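Local coordinates for protein N-acetylgalactosaminyltransferase 7 (Homo sapiens, PDB 6IWR) that belongs to a family of glycosyltransferases that join a GT-A-type domain to a ricin-type beta-trefoil lectin domain, at residues K470-G475 with F511-A516; T482-D487 with V497-C502; D531-M536 with V575-C580; L566-V571 with Q587-N592. One frame throughout, in Å; residues are numbered along the deposited sequence.

Contact 1. Residues K470-G475 with F511-A516; sequences KNVDWG and FRINEA
A classic beta bulge, in which V472 and D473 both face I513, interrupts the antiparallel pairing of strands 471-474 and 511-514 in the ricin-type beta-trefoil domain. The first of these is an outermost strand of a five-stranded sheet. The N-H and C=O of I513 both turn to the bulged strand: V472 N donates to I513 O at 2.7 Å, and I513 N to D473 O. Beyond the bulge the ladder is regular. W474 and R512 form a non-hydrogen-bonded pair, and then G475 N gives a 2.8 Å bond to F511 O while F511 N returns one of 2.7 Å to G475 O. At the other end E515 N donates to K470 O at 3.0 Å.

The side chains of V472 and I513 lie side by side and point the same way, with V472 CB 3.5 Å from I513 CG2. W474 and R512 share a face of the ladder and touch through their CB atoms, but the indole then leads away to pack on P425 and Q428 in a loop. N471 OD1 sits at the edge of the R512 guanidinium, 3.6 Å from NE, the amide and guanidinium planes turned 70° apart. The firmer polar partners of this pair are elsewhere: N471 ND2 bonds to A422 O and R512 NH1 to Y522 O. D473 OD1 accepts from W474 N, while its OD2 makes a salt bridge to K552. At the exposed end the E515 side chain slants across K470, its carboxylate touching K470 CB and CE; the charges do not meet, K470 NZ staying 4.6 Å from E515 OE1.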
loop_
_atom_site.group_PDB
_atom_site.type_symbol
_atom_site.label_atom_id
_atom_site.label_comp_id
_atom_site.label_asym_id
_atom_site.label_seq_id
_atom_site.Cartn_x
_atom_site.Cartn_y
_atom_site.Cartn_z
ATOM N N LYS A 470 -13.182 -25.799 11.739
ATOM C CA LYS A 470 -14.213 -25.041 12.432
ATOM C C LYS A 470 -13.565 -24.013 13.341
ATOM O O LYS A 470 -12.391 -24.159 13.695
ATOM C CB LYS A 470 -15.104 -25.970 13.248
ATOM C CG LYS A 470 -16.002 -26.849 12.414
ATOM C CD LYS A 470 -16.431 -28.107 13.171
ATOM C CE LYS A 470 -15.660 -29.316 12.650
ATOM N NZ LYS A 470 -16.352 -30.612 12.919
ATOM N N ASN A 471 -14.293 -22.968 13.720
ATOM C CA ASN A 471 -13.757 -21.989 14.661
ATOM C C ASN A 471 -14.050 -22.416 16.093
ATOM O O ASN A 471 -15.110 -22.975 16.374
ATOM C CB ASN A 471 -14.356 -20.605 14.417
ATOM C CG ASN A 471 -13.828 -19.962 13.166
ATOM O OD1 ASN A 471 -12.645 -20.104 12.831
ATOM N ND2 ASN A 471 -14.701 -19.255 12.447
ATOM N N VAL A 472 -13.107 -22.160 16.995
ATOM C CA VAL A 472 -13.435 -22.211 18.418
ATOM C C VAL A 472 -14.186 -20.954 18.830
ATOM O O VAL A 472 -15.242 -21.023 19.471
ATOM C CB VAL A 472 -12.173 -22.402 19.284
ATOM C CG1 VAL A 472 -12.567 -22.382 20.756
ATOM C CG2 VAL A 472 -11.480 -23.702 18.951
ATOM N N ASP A 473 -13.665 -19.791 18.451
ATOM C CA ASP A 473 -14.247 -18.507 18.799
ATOM C C ASP A 473 -13.764 -17.487 17.771
ATOM O O ASP A 473 -12.805 -17.731 17.029
ATOM C CB ASP A 473 -13.858 -18.127 20.232
ATOM C CG ASP A 473 -14.869 -17.225 20.906
ATOM O OD1 ASP A 473 -15.571 -16.478 20.208
ATOM O OD2 ASP A 473 -14.938 -17.245 22.157
ATOM N N TRP A 474 -14.454 -16.349 17.705
ATOM C CA TRP A 474 -14.063 -15.293 16.783
ATOM C C TRP A 474 -14.513 -13.959 17.361
ATOM O O TRP A 474 -15.419 -13.896 18.195
ATOM C CB TRP A 474 -14.657 -15.506 15.379
ATOM C CG TRP A 474 -16.157 -15.463 15.362
ATOM C CD1 TRP A 474 -17.018 -16.491 15.628
ATOM C CD2 TRP A 474 -16.969 -14.325 15.094
ATOM N NE1 TRP A 474 -18.318 -16.067 15.533
ATOM C CE2 TRP A 474 -18.318 -14.736 15.209
ATOM C CE3 TRP A 474 -16.691 -12.993 14.766
ATOM C CZ2 TRP A 474 -19.388 -13.858 15.004
ATOM C CZ3 TRP A 474 -17.760 -12.119 14.557
ATOM C CH2 TRP A 474 -19.090 -12.560 14.672
ATOM N N GLY A 475 -13.872 -12.891 16.907
ATOM C CA GLY A 475 -14.291 -11.555 17.279
ATOM C C GLY A 475 -13.124 -10.610 17.502
ATOM O O GLY A 475 -12.000 -10.871 17.044
ATOM N N PHE A 511 -10.487 -11.238 14.812
ATOM C CA PHE A 511 -9.677 -12.448 14.701
ATOM C C PHE A 511 -10.563 -13.671 14.883
ATOM O O PHE A 511 -11.705 -13.580 15.342
ATOM C CB PHE A 511 -8.534 -12.447 15.714
ATOM C CG PHE A 511 -7.576 -11.303 15.529
ATOM C CD1 PHE A 511 -7.825 -10.064 16.124
ATOM C CD2 PHE A 511 -6.437 -11.452 14.737
ATOM C CE1 PHE A 511 -6.955 -9.009 15.937
ATOM C CE2 PHE A 511 -5.567 -10.400 14.547
ATOM C CZ PHE A 511 -5.814 -9.187 15.156
ATOM N N ARG A 512 -10.047 -14.821 14.481
ATOM C CA ARG A 512 -10.709 -16.079 14.786
ATOM C C ARG A 512 -9.647 -17.082 15.198
ATOM O O ARG A 512 -8.511 -17.042 14.716
ATOM C CB ARG A 512 -11.548 -16.631 13.602
ATOM C CG ARG A 512 -10.796 -16.691 12.298
ATOM C CD ARG A 512 -11.714 -16.775 11.105
ATOM N NE ARG A 512 -11.306 -17.891 10.275
ATOM C CZ ARG A 512 -10.393 -17.814 9.310
ATOM N NH1 ARG A 512 -9.790 -16.647 9.024
ATOM N NH2 ARG A 512 -10.090 -18.914 8.622
ATOM N N ILE A 513 -10.013 -17.964 16.119
ATOM C CA ILE A 513 -9.146 -19.055 16.537
ATOM C C ILE A 513 -9.754 -20.370 16.075
ATOM O O ILE A 513 -10.943 -20.632 16.289
ATOM C CB ILE A 513 -8.907 -19.060 18.057
ATOM C CG1 ILE A 513 -7.682 -19.915 18.371
ATOM C CG2 ILE A 513 -10.067 -19.660 18.768
ATOM C CD1 ILE A 513 -7.409 -20.007 19.809
ATOM N N ASN A 514 -8.907 -21.195 15.471
ATOM C CA ASN A 514 -9.182 -22.498 14.894
ATOM C C ASN A 514 -9.346 -23.576 15.947
ATOM O O ASN A 514 -8.764 -23.514 17.028
ATOM C CB ASN A 514 -7.991 -22.941 14.045
ATOM C CG ASN A 514 -8.274 -22.866 12.633
ATOM O OD1 ASN A 514 -9.435 -22.700 12.249
ATOM N ND2 ASN A 514 -7.242 -23.006 11.808
ATOM N N GLU A 515 -10.055 -24.637 15.561
ATOM C CA GLU A 515 -9.853 -25.916 16.231
ATOM C C GLU A 515 -8.462 -26.478 15.970
ATOM O O GLU A 515 -8.042 -27.407 16.669
ATOM C CB GLU A 515 -10.887 -26.943 15.797
ATOM C CG GLU A 515 -12.264 -26.749 16.398
ATOM C CD GLU A 515 -13.200 -27.893 16.042
ATOM O OE1 GLU A 515 -12.813 -28.727 15.188
ATOM O OE2 GLU A 515 -14.303 -27.965 16.625
ATOM N N ALA A 516 -7.742 -25.958 14.973
ATOM C CA ALA A 516 -6.365 -26.363 14.729
ATOM C C ALA A 516 -5.371 -25.509 15.498
ATOM O O ALA A 516 -4.157 -25.631 15.287
ATOM C CB ALA A 516 -6.047 -26.316 13.237
#

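Contact 2. Residues T482-D487 with V497-C502; sequences TAYCID and VELGPC
L499 and Y484 cross their side chains at about a right angle in the beta hairpin of strands 484-487 and 498-501, part of the beta-trefoil domain. From CB, the L499 side chain sets CG anti to the backbone N (chi1 -162°), where CG lies 3.7 Å from Y484 CB. Its two methyls then part. CD1 rests 3.6 Å from C485 O, and CD2 reaches Y484 CB at 3.5 Å and packs on CG of that residue as well. The Y484 ring turns its edge to the backbone of G500 and P501, and further out it meets the ring of H573. Two residues on from Y484, I486 CG2 touches V497 CG1, again with the side chains crossed.

The backbones are zipped by two pairs of bonds. C485 and G500 exchange N-H and C=O, with C485 N 2.7 Å from G500 O, and D487 and E498 do the same, with D487 N 2.8 Å from E498 O. C502 N adds a bond to A483 O. D487 OD1 has its own partner in M489 N, in the loop that links the strands. P501, whose CB points away from the partner strand, packs on T277 of the second subunit. A covalent staple closes the open end of the hairpin: C485 SG and C502 SG are joined at 2.1 Å, with a chi3 of 100°.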
loop_
_atom_site.group_PDB
_atom_site.type_symbol
_atom_site.label_atom_id
_atom_site.label_comp_id
_atom_site.label_asym_id
_atom_site.label_seq_id
_atom_site.Cartn_x
_atom_site.Cartn_y
_atom_site.Cartn_z
ATOM N N THR A 482 -10.887 -3.523 29.756
ATOM C CA THR A 482 -10.230 -2.381 29.136
ATOM C C THR A 482 -10.949 -2.044 27.837
ATOM O O THR A 482 -11.863 -2.741 27.386
ATOM C CB THR A 482 -8.749 -2.628 28.797
ATOM O OG1 THR A 482 -8.657 -3.171 27.467
ATOM C CG2 THR A 482 -8.065 -3.565 29.790
ATOM N N ALA A 483 -10.493 -0.974 27.217
ATOM C CA ALA A 483 -11.009 -0.527 25.937
ATOM C C ALA A 483 -9.931 -0.641 24.864
ATOM O O ALA A 483 -9.937 0.101 23.883
ATOM C CB ALA A 483 -11.526 0.900 26.058
ATOM N N TYR A 484 -8.977 -1.546 25.062
ATOM C CA TYR A 484 -7.910 -1.770 24.108
ATOM C C TYR A 484 -8.076 -3.133 23.466
ATOM O O TYR A 484 -8.477 -4.093 24.125
ATOM C CB TYR A 484 -6.552 -1.655 24.773
ATOM C CG TYR A 484 -6.233 -0.252 25.215
ATOM C CD1 TYR A 484 -5.963 0.758 24.275
ATOM C CD2 TYR A 484 -6.175 0.074 26.567
ATOM C CE1 TYR A 484 -5.643 2.073 24.679
ATOM C CE2 TYR A 484 -5.860 1.380 26.982
ATOM C CZ TYR A 484 -5.602 2.375 26.033
ATOM O OH TYR A 484 -5.295 3.654 26.447
ATOM N N CYS A 485 -7.802 -3.189 22.169
ATOM C CA CYS A 485 -7.998 -4.364 21.336
ATOM C C CYS A 485 -6.707 -4.659 20.579
ATOM O O CYS A 485 -5.965 -3.745 20.199
ATOM C CB CYS A 485 -9.144 -4.157 20.325
ATOM S SG CYS A 485 -10.804 -4.455 20.981
ATOM N N ILE A 486 -6.424 -5.945 20.378
ATOM C CA ILE A 486 -5.363 -6.281 19.450
ATOM C C ILE A 486 -5.845 -5.852 18.084
ATOM O O ILE A 486 -7.034 -5.981 17.759
ATOM C CB ILE A 486 -5.005 -7.775 19.496
ATOM C CG1 ILE A 486 -4.552 -8.167 20.922
ATOM C CG2 ILE A 486 -3.922 -8.074 18.460
ATOM C CD1 ILE A 486 -4.100 -9.609 21.114
ATOM N N ASP A 487 -4.950 -5.263 17.297
ATOM C CA ASP A 487 -5.396 -4.911 15.967
ATOM C C ASP A 487 -4.225 -4.869 15.001
ATOM O O ASP A 487 -3.078 -4.578 15.360
ATOM C CB ASP A 487 -6.253 -3.637 16.035
ATOM C CG ASP A 487 -5.745 -2.481 15.212
ATOM O OD1 ASP A 487 -5.671 -2.529 13.962
ATOM O OD2 ASP A 487 -5.527 -1.461 15.861
ATOM N N VAL A 497 1.729 -7.147 15.054
ATOM C CA VAL A 497 0.412 -6.751 15.520
ATOM C C VAL A 497 0.584 -5.844 16.726
ATOM O O VAL A 497 1.533 -5.999 17.494
ATOM C CB VAL A 497 -0.403 -8.023 15.834
ATOM C CG1 VAL A 497 -0.693 -8.181 17.314
ATOM C CG2 VAL A 497 -1.641 -8.106 14.978
ATOM N N GLU A 498 -0.309 -4.868 16.878
ATOM C CA GLU A 498 -0.216 -3.884 17.954
ATOM C C GLU A 498 -1.512 -3.833 18.753
ATOM O O GLU A 498 -2.486 -4.550 18.479
ATOM C CB GLU A 498 0.108 -2.499 17.396
ATOM C CG GLU A 498 1.059 -2.544 16.225
ATOM C CD GLU A 498 1.349 -1.171 15.650
ATOM O OE1 GLU A 498 0.955 -0.172 16.291
ATOM O OE2 GLU A 498 1.965 -1.092 14.560
ATOM N N LEU A 499 -1.509 -2.962 19.756
ATOM C CA LEU A 499 -2.688 -2.677 20.559
ATOM C C LEU A 499 -3.263 -1.334 20.132
ATOM O O LEU A 499 -2.521 -0.380 19.896
ATOM C CB LEU A 499 -2.343 -2.653 22.050
ATOM C CG LEU A 499 -3.486 -2.791 23.060
ATOM C CD1 LEU A 499 -3.904 -4.238 23.127
ATOM C CD2 LEU A 499 -3.109 -2.255 24.452
ATOM N N GLY A 500 -4.581 -1.259 20.015
ATOM C CA GLY A 500 -5.211 0.014 19.755
ATOM C C GLY A 500 -6.544 0.123 20.456
ATOM O O GLY A 500 -7.071 -0.856 20.987
ATOM N N PRO A 501 -7.117 1.322 20.474
ATOM C CA PRO A 501 -8.437 1.488 21.089
ATOM C C PRO A 501 -9.489 0.705 20.317
ATOM O O PRO A 501 -9.517 0.723 19.085
ATOM C CB PRO A 501 -8.681 3.003 21.029
ATOM C CG PRO A 501 -7.583 3.576 20.238
ATOM C CD PRO A 501 -6.479 2.600 20.135
ATOM N N CYS A 502 -10.328 -0.015 21.058
ATOM C CA CYS A 502 -11.399 -0.802 20.458
ATOM C C CYS A 502 -12.408 0.114 19.789
ATOM O O CYS A 502 -12.753 1.180 20.313
ATOM C CB CYS A 502 -12.109 -1.646 21.513
ATOM S SG CYS A 502 -11.086 -2.915 22.322
#

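Contact 3. Residues D531-M536 with V575-C580; sequences DGSKVM and VFISNC
V535 brings its CG2 methyl against two residues of strand 575-578: V575 CG1 at 4.1 Å and I577 CG2 at 4.2 Å. It crosses the V575 side chain obliquely and that of I577 at about a right angle. V535 CG2 stands anti to the carbonyl carbon, beside the backbone N, while CG1 takes the position anti to N (chi1 179°). L566 touches V535, V575 and I577 alike, so the three branched side chains gather round one leucine.

Before V535 the backbone makes a single firm bond to the other strand, from I577 N to S533 O at 2.9 Å. This is where two different sheets of the beta-trefoil meet: strand 534-539 is an outermost strand of the five-stranded sheet, and 575-578 is half of a hairpin with 565-568. The strands run at 120° to each other, and the backbones soon diverge. S533 O also faces the side chains of its partner strand. I577 CG1, held between the backbone N and the carbonyl carbon (chi1 58°), comes to 3.6 Å from S533 O. F576 meets the same oxygen with its CB, and its ring leads off toward D567.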
loop_
_atom_site.group_PDB
_atom_site.type_symbol
_atom_site.label_atom_id
_atom_site.label_comp_id
_atom_site.label_asym_id
_atom_site.label_seq_id
_atom_site.Cartn_x
_atom_site.Cartn_y
_atom_site.Cartn_z
ATOM N N ASP A 531 13.565 -12.915 16.973
ATOM C CA ASP A 531 13.910 -13.424 18.287
ATOM C C ASP A 531 13.008 -12.734 19.302
ATOM O O ASP A 531 12.998 -13.074 20.483
ATOM C CB ASP A 531 15.402 -13.183 18.606
ATOM C CG ASP A 531 16.255 -12.909 17.350
ATOM O OD1 ASP A 531 16.342 -11.725 16.928
ATOM O OD2 ASP A 531 16.843 -13.871 16.799
ATOM N N GLY A 532 12.246 -11.760 18.833
ATOM C CA GLY A 532 11.372 -11.033 19.721
ATOM C C GLY A 532 10.477 -11.937 20.568
ATOM O O GLY A 532 10.473 -13.175 20.495
ATOM N N SER A 533 9.742 -11.266 21.447
ATOM C CA SER A 533 8.520 -11.768 22.048
ATOM C C SER A 533 7.306 -11.132 21.406
ATOM O O SER A 533 6.206 -11.188 21.973
ATOM C CB SER A 533 8.525 -11.486 23.549
ATOM O OG SER A 533 9.255 -12.485 24.249
ATOM N N LYS A 534 7.507 -10.467 20.268
ATOM C CA LYS A 534 6.433 -9.840 19.523
ATOM C C LYS A 534 5.622 -10.891 18.786
ATOM O O LYS A 534 6.109 -11.978 18.447
ATOM C CB LYS A 534 6.965 -8.834 18.513
ATOM C CG LYS A 534 7.649 -7.644 19.093
ATOM C CD LYS A 534 8.773 -7.213 18.159
ATOM C CE LYS A 534 8.662 -5.766 17.722
ATOM N NZ LYS A 534 9.971 -5.068 17.897
ATOM N N VAL A 535 4.365 -10.541 18.545
ATOM C CA VAL A 535 3.436 -11.352 17.782
ATOM C C VAL A 535 3.370 -10.788 16.379
ATOM O O VAL A 535 3.073 -9.603 16.180
ATOM C CB VAL A 535 2.055 -11.362 18.441
ATOM C CG1 VAL A 535 1.082 -12.186 17.629
ATOM C CG2 VAL A 535 2.200 -11.884 19.832
ATOM N N MET A 536 3.633 -11.642 15.414
ATOM C CA MET A 536 3.748 -11.288 14.019
ATOM C C MET A 536 2.554 -11.867 13.268
ATOM O O MET A 536 1.906 -12.804 13.737
ATOM C CB MET A 536 5.078 -11.835 13.502
ATOM C CG MET A 536 5.487 -11.503 12.084
ATOM S SD MET A 536 6.951 -12.488 11.696
ATOM C CE MET A 536 6.462 -14.058 12.411
ATOM N N VAL A 575 1.821 -5.463 21.970
ATOM C CA VAL A 575 1.327 -6.820 22.156
ATOM C C VAL A 575 2.517 -7.767 22.109
ATOM O O VAL A 575 3.256 -7.795 21.117
ATOM C CB VAL A 575 0.292 -7.204 21.088
ATOM C CG1 VAL A 575 0.017 -8.696 21.160
ATOM C CG2 VAL A 575 -0.981 -6.394 21.255
ATOM N N PHE A 576 2.696 -8.557 23.155
ATOM C CA PHE A 576 3.806 -9.503 23.157
ATOM C C PHE A 576 3.370 -10.734 23.938
ATOM O O PHE A 576 2.247 -10.797 24.444
ATOM C CB PHE A 576 5.066 -8.858 23.742
ATOM C CG PHE A 576 4.836 -8.216 25.070
ATOM C CD1 PHE A 576 4.902 -8.976 26.237
ATOM C CD2 PHE A 576 4.521 -6.864 25.170
ATOM C CE1 PHE A 576 4.676 -8.408 27.486
ATOM C CE2 PHE A 576 4.288 -6.284 26.431
ATOM C CZ PHE A 576 4.370 -7.064 27.585
ATOM N N ILE A 577 4.260 -11.726 24.023
ATOM C CA ILE A 577 4.065 -12.888 24.890
ATOM C C ILE A 577 5.154 -12.891 25.958
ATOM O O ILE A 577 6.331 -12.678 25.659
ATOM C CB ILE A 577 4.067 -14.224 24.117
ATOM C CG1 ILE A 577 5.373 -14.418 23.355
ATOM C CG2 ILE A 577 2.905 -14.322 23.171
ATOM C CD1 ILE A 577 5.494 -15.793 22.746
ATOM N N SER A 578 4.761 -13.131 27.201
ATOM C CA SER A 578 5.687 -13.185 28.319
ATOM C C SER A 578 5.300 -14.365 29.206
ATOM O O SER A 578 4.290 -15.025 28.964
ATOM C CB SER A 578 5.671 -11.874 29.091
ATOM O OG SER A 578 4.336 -11.509 29.328
ATOM N N ASN A 579 6.114 -14.649 30.232
ATOM C CA ASN A 579 5.895 -15.819 31.087
ATOM C C ASN A 579 4.584 -15.692 31.850
ATOM O O ASN A 579 4.314 -14.655 32.454
ATOM C CB ASN A 579 7.052 -15.973 32.069
ATOM C CG ASN A 579 8.275 -16.542 31.420
ATOM O OD1 ASN A 579 8.294 -17.701 31.039
ATOM N ND2 ASN A 579 9.305 -15.733 31.277
ATOM N N CYS A 580 3.768 -16.744 31.842
ATOM C CA CYS A 580 2.431 -16.607 32.413
ATOM C C CYS A 580 2.526 -16.198 33.869
ATOM O O CYS A 580 3.277 -16.792 34.647
ATOM C CB CYS A 580 1.612 -17.897 32.283
ATOM S SG CYS A 580 0.999 -18.295 30.610
#

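Contact 4. Residues L566-V571 with Q587-N592; sequences LDRSEV and QKWEMN
The indole of W589 is held between R568 and L566. R568 NH1 stands 3.6 Å above one face, over the ring centre, and L566 CD2 lies 4.2 Å above the opposite face, offset toward the rim. The arrangement is a cation-pi contact, with R568 CZ 4.7 Å from the centroid of the six-membered ring, but the guanidinium stands on the ring at 80° instead of lying flat. Further back, R568 CD packs 3.5 Å from W589 CH2. At the indole edge W589 NE1 donates to L566 O at 3.1 Å; the oxygen is in the ring plane, yet the donor stands well above the carbonyl plane.

A second shell fixes the arginine. NH1 donates to K588 O at 2.8 Å, and NE makes a salt bridge to E570 OE2 at 2.9 Å, approaching from above the carboxylate plane. The D567 carboxylate packs on Q587 CG, and D567 OD2 is also hydrogen-bonded to S578 OG.

Q587, K588 and W589 form the Q-x-W sequence that marks ricin-type trefoil repeats. From here W589 reaches I477 on strand 476-479 and I486 on strand 484-487, while the backbone of L566 bonds to F557 on strand 556-559 and that of W589 to H555, just before that strand.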
loop_
_atom_site.group_PDB
_atom_site.type_symbol
_atom_site.label_atom_id
_atom_site.label_comp_id
_atom_site.label_asym_id
_atom_site.label_seq_id
_atom_site.Cartn_x
_atom_site.Cartn_y
_atom_site.Cartn_z
ATOM N N LEU A 566 -0.257 -14.576 26.113
ATOM C CA LEU A 566 -0.399 -13.313 25.405
ATOM C C LEU A 566 -0.411 -12.182 26.437
ATOM O O LEU A 566 -1.070 -12.283 27.473
ATOM C CB LEU A 566 -1.669 -13.327 24.541
ATOM C CG LEU A 566 -1.697 -12.285 23.408
ATOM C CD1 LEU A 566 -0.405 -12.352 22.602
ATOM C CD2 LEU A 566 -2.885 -12.430 22.483
ATOM N N ASP A 567 0.361 -11.124 26.195
ATOM C CA ASP A 567 0.474 -10.020 27.151
ATOM C C ASP A 567 0.404 -8.714 26.374
ATOM O O ASP A 567 0.547 -8.693 25.149
ATOM C CB ASP A 567 1.791 -10.078 27.973
ATOM C CG ASP A 567 1.697 -9.392 29.373
ATOM O OD1 ASP A 567 0.739 -8.622 29.670
ATOM O OD2 ASP A 567 2.621 -9.654 30.190
ATOM N N ARG A 568 0.182 -7.621 27.087
ATOM C CA ARG A 568 0.076 -6.296 26.492
ATOM C C ARG A 568 0.649 -5.219 27.401
ATOM O O ARG A 568 0.745 -5.424 28.590
ATOM C CB ARG A 568 -1.383 -5.982 26.160
ATOM C CG ARG A 568 -2.190 -5.476 27.330
ATOM C CD ARG A 568 -3.662 -5.573 27.057
ATOM N NE ARG A 568 -4.417 -5.415 28.277
ATOM C CZ ARG A 568 -5.099 -6.385 28.854
ATOM N NH1 ARG A 568 -5.121 -7.581 28.319
ATOM N NH2 ARG A 568 -5.755 -6.155 29.966
ATOM N N SER A 569 1.032 -4.075 26.844
ATOM C CA SER A 569 1.423 -2.938 27.667
ATOM C C SER A 569 0.370 -1.865 27.914
ATOM O O SER A 569 0.294 -1.326 28.998
ATOM C CB SER A 569 2.679 -2.277 27.142
ATOM O OG SER A 569 3.013 -1.186 27.963
ATOM N N GLU A 570 -0.451 -1.568 26.931
ATOM C CA GLU A 570 -1.442 -0.493 27.042
ATOM C C GLU A 570 -0.876 0.905 26.926
ATOM O O GLU A 570 -1.263 1.658 26.055
ATOM C CB GLU A 570 -2.220 -0.569 28.356
ATOM C CG GLU A 570 -2.638 -1.958 28.791
ATOM C CD GLU A 570 -4.028 -1.989 29.389
ATOM O OE1 GLU A 570 -4.707 -0.952 29.342
ATOM O OE2 GLU A 570 -4.446 -3.040 29.896
ATOM N N VAL A 571 0.030 1.257 27.813
ATOM C CA VAL A 571 0.641 2.569 27.769
ATOM C C VAL A 571 1.456 2.731 26.501
ATOM O O VAL A 571 1.479 3.785 25.894
ATOM C CB VAL A 571 1.498 2.814 29.006
ATOM C CG1 VAL A 571 2.434 1.647 29.227
ATOM C CG2 VAL A 571 2.270 4.106 28.868
ATOM N N GLN A 587 -2.436 -9.899 31.016
ATOM C CA GLN A 587 -2.506 -11.192 30.363
ATOM C C GLN A 587 -3.920 -11.733 30.321
ATOM O O GLN A 587 -4.096 -12.922 30.081
ATOM C CB GLN A 587 -1.576 -12.184 31.051
ATOM C CG GLN A 587 -0.127 -11.942 30.753
ATOM C CD GLN A 587 0.781 -12.823 31.572
ATOM O OE1 GLN A 587 2.000 -12.644 31.576
ATOM N NE2 GLN A 587 0.192 -13.775 32.287
ATOM N N LYS A 588 -4.925 -10.895 30.535
ATOM C CA LYS A 588 -6.314 -11.328 30.545
ATOM C C LYS A 588 -7.026 -10.699 29.362
ATOM O O LYS A 588 -6.941 -9.482 29.160
ATOM C CB LYS A 588 -7.001 -10.965 31.867
ATOM C CG LYS A 588 -6.952 -12.121 32.873
ATOM C CD LYS A 588 -6.844 -11.717 34.335
ATOM C CE LYS A 588 -5.702 -12.514 34.993
ATOM N NZ LYS A 588 -5.935 -12.869 36.420
ATOM N N TRP A 589 -7.696 -11.538 28.567
ATOM C CA TRP A 589 -8.272 -11.142 27.289
ATOM C C TRP A 589 -9.655 -11.743 27.151
ATOM O O TRP A 589 -9.915 -12.830 27.668
ATOM C CB TRP A 589 -7.453 -11.637 26.100
ATOM C CG TRP A 589 -6.061 -11.219 26.120
ATOM C CD1 TRP A 589 -5.016 -11.863 26.710
ATOM C CD2 TRP A 589 -5.523 -10.054 25.497
ATOM N NE1 TRP A 589 -3.846 -11.158 26.506
ATOM C CE2 TRP A 589 -4.136 -10.042 25.765
ATOM C CE3 TRP A 589 -6.079 -9.011 24.746
ATOM C CZ2 TRP A 589 -3.310 -9.035 25.316
ATOM C CZ3 TRP A 589 -5.251 -8.019 24.291
ATOM C CH2 TRP A 589 -3.884 -8.035 24.580
ATOM N N GLU A 590 -10.532 -11.049 26.422
ATOM C CA GLU A 590 -11.797 -11.604 25.971
ATOM C C GLU A 590 -11.830 -11.662 24.448
ATOM O O GLU A 590 -11.171 -10.878 23.752
ATOM C CB GLU A 590 -13.012 -10.799 26.468
ATOM C CG GLU A 590 -12.760 -9.480 27.152
ATOM C CD GLU A 590 -14.056 -8.850 27.669
ATOM O OE1 GLU A 590 -15.113 -9.452 27.453
ATOM O OE2 GLU A 590 -14.031 -7.767 28.297
ATOM N N MET A 591 -12.615 -12.600 23.920
ATOM C CA MET A 591 -12.896 -12.632 22.489
ATOM C C MET A 591 -14.399 -12.511 22.299
ATOM O O MET A 591 -15.155 -13.448 22.577
ATOM C CB MET A 591 -12.353 -13.891 21.816
ATOM C CG MET A 591 -12.256 -13.796 20.280
ATOM S SD MET A 591 -11.409 -15.250 19.596
ATOM C CE MET A 591 -10.568 -14.612 18.155
ATOM N N ASN A 592 -14.819 -11.365 21.803
ATOM C CA ASN A 592 -16.223 -11.025 21.678
ATOM C C ASN A 592 -16.585 -10.976 20.212
ATOM O O ASN A 592 -15.845 -10.398 19.404
ATOM C CB ASN A 592 -16.500 -9.687 22.351
ATOM C CG ASN A 592 -15.963 -9.652 23.734
ATOM O OD1 ASN A 592 -16.301 -10.513 24.529
ATOM N ND2 ASN A 592 -15.066 -8.708 24.023
#

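In the fold
All four contacts lie in the beta-trefoil lectin domain, on one side of the chain's centre. Contact 2 falls, in sequence, between the two segments of contact 1; contacts 3 and 4 follow later, their segments alternating. Contacts 2 and 4 are closest, their centres 8 Å apart, and meet through I486 packing on L566 and W589. Contacts 1 and 3 are farthest, at 20 Å, though both reach the five-stranded sheet. Contact 1 touches contact 4 through M591, and contact 2 joins contact 3 by a probable hydrogen bond from V497 N to V535 O. Strand 589-592 also pairs with 476-479, tying the end of the domain back to its beginning.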